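Side-chain contact in transcriptional activator TenA-1 (Sulfolobus solfataricus P2, PDB 2QZC), which is probably a TenA-like thiaminase of the heme oxygenase-like fold that hydrolyses thiamin or a related aminopyrimidine: residues L45-D48 and G49-V52. Sequence-based numbering, arbitrary orientation. Where two conformers were deposited one is given.
With IMD (imidazole), chain C.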
loop_
_atom_site.group_PDB
_atom_site.type_symbol
_atom_site.label_atom_id
_atom_site.label_comp_id
_atom_site.label_asym_id
_atom_site.label_seq_id
_atom_site.Cartn_x
_atom_site.Cartn_y
_atom_site.Cartn_z
ATOM N N LEU A 45 -16.956 -18.092 1.139
ATOM C CA LEU A 45 -15.545 -17.916 0.783
ATOM C C LEU A 45 -15.363 -17.228 -0.552
ATOM O O LEU A 45 -14.403 -16.425 -0.724
ATOM C CB LEU A 45 -14.774 -19.236 0.740
ATOM C CG LEU A 45 -14.293 -19.747 2.076
ATOM C CD1 LEU A 45 -13.506 -21.046 1.773
ATOM C CD2 LEU A 45 -13.423 -18.733 2.900
ATOM N N ILE A 46 -16.242 -17.518 -1.502
ATOM C CA ILE A 46 -16.176 -16.873 -2.803
ATOM C C ILE A 46 -16.497 -15.381 -2.653
ATOM O O ILE A 46 -15.732 -14.514 -3.118
ATOM C CB ILE A 46 -17.094 -17.542 -3.810
ATOM C CG1 ILE A 46 -16.620 -18.981 -4.110
ATOM C CG2 ILE A 46 -17.170 -16.735 -5.112
ATOM C CD1 ILE A 46 -17.724 -19.818 -4.847
ATOM N N GLN A 47 -17.561 -15.058 -1.910
ATOM C CA GLN A 47 -17.865 -13.637 -1.665
ATOM C C GLN A 47 -16.742 -12.951 -0.903
ATOM O O GLN A 47 -16.394 -11.793 -1.196
ATOM C CB GLN A 47 -19.190 -13.473 -0.892
ATOM C CG GLN A 47 -20.403 -13.844 -1.708
ATOM C CD GLN A 47 -20.559 -13.064 -2.987
ATOM O OE1 GLN A 47 -20.656 -11.827 -2.958
ATOM N NE2 GLN A 47 -20.524 -13.771 -4.141
ATOM N N ASP A 48 -16.168 -13.628 0.091
ATOM C CA ASP A 48 -15.061 -13.058 0.845
ATOM C C ASP A 48 -13.838 -12.822 -0.052
ATOM O O ASP A 48 -13.135 -11.811 0.119
ATOM C CB ASP A 48 -14.726 -13.947 2.051
ATOM C CG ASP A 48 -13.582 -13.435 2.857
ATOM O OD1 ASP A 48 -13.753 -12.384 3.489
ATOM O OD2 ASP A 48 -12.521 -14.097 2.853
ATOM N N GLY A 49 -13.605 -13.702 -1.020
ATOM C CA GLY A 49 -12.494 -13.536 -1.987
ATOM C C GLY A 49 -12.630 -12.257 -2.800
ATOM O O GLY A 49 -11.632 -11.576 -3.115
ATOM N N LYS A 50 -13.865 -11.910 -3.142
ATOM C CA LYS A 50 -14.150 -10.661 -3.868
ATOM C C LYS A 50 -13.978 -9.478 -2.926
ATOM O O LYS A 50 -13.346 -8.472 -3.269
ATOM C CB LYS A 50 -15.559 -10.672 -4.440
ATOM C CG LYS A 50 -15.833 -11.827 -5.425
ATOM C CD LYS A 50 -17.141 -11.658 -6.164
ATOM C CE LYS A 50 -17.101 -10.631 -7.273
ATOM N NZ LYS A 50 -16.202 -11.055 -8.397
ATOM N N TYR A 51 -14.576 -9.571 -1.744
ATOM C CA TYR A 51 -14.501 -8.521 -0.762
ATOM C C TYR A 51 -13.068 -8.117 -0.401
ATOM O O TYR A 51 -12.715 -6.919 -0.345
ATOM C CB TYR A 51 -15.256 -8.947 0.538
ATOM C CG TYR A 51 -15.092 -8.022 1.689
ATOM C CD1 TYR A 51 -15.962 -6.951 1.872
ATOM C CD2 TYR A 51 -14.045 -8.188 2.632
ATOM C CE1 TYR A 51 -15.795 -6.063 2.949
ATOM C CE2 TYR A 51 -13.899 -7.328 3.684
ATOM C CZ TYR A 51 -14.786 -6.251 3.854
ATOM O OH TYR A 51 -14.711 -5.338 4.918
ATOM N N VAL A 52 -12.238 -9.112 -0.098
ATOM C CA VAL A 52 -10.859 -8.846 0.380
ATOM C C VAL A 52 -10.044 -8.078 -0.632
ATOM O O VAL A 52 -9.263 -7.183 -0.260
ATOM C CB VAL A 52 -10.130 -10.126 0.804
ATOM C CG1 VAL A 52 -8.614 -9.896 1.006
ATOM C CG2 VAL A 52 -10.761 -10.635 2.082
HETATM N N1 IMD C . -16.098 -9.069 6.142
HETATM C C2 IMD C . -15.029 -9.814 5.974
HETATM N N3 IMD C . -15.218 -10.532 4.882
HETATM C C4 IMD C . -16.394 -10.202 4.341
HETATM C C5 IMD C . -16.970 -9.251 5.141
#
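D48 and Y51, three residues apart on helix 38-63, both set CG anti to the backbone N (chi1 179° and 172°), and this swings carboxylate and phenol ring to the same flank, where they share a bound imidazole. N3 of the imidazole donates a nearly straight hydrogen bond to D48 OD1 at 2.7 Å, and the small ring lies over one face of Y51, C4 standing 3.5 Å above its plane and shifted toward the rim. OD1 is also hydrogen-bonded to a glycerol, and E199 OE2 bonds to the imidazole as well, so two carboxylates would probably favour a positive charge on it. One turn on from D48, V52 is modelled in two conformers; in one of them CG2 lies beside the acid, 3.7 Å from OD1, a contact that is therefore less certain. Replacing Y51 with an alanine would probably strip the imidazole of the flat surface beneath it, leaving the bonds to D48 and E199 to hold it with less control over its tilt. Behind this flank the backbone is regular: Y51 N reaches Q47 O at 2.9 Å and V52 N reaches D48 O at the same length. K50 and Q47 face elsewhere, K50 NZ bonding to T106 O and I103 O and Q47 OE1 to N112, which ties the helix to the 103-112 region. Both imidazole and glycerol probably came from the crystallisation liquor, yet an acid and an aromatic ring gripping a nitrogen heterocycle inside the helical bundle are consistent with the substrate pocket of the TenA family.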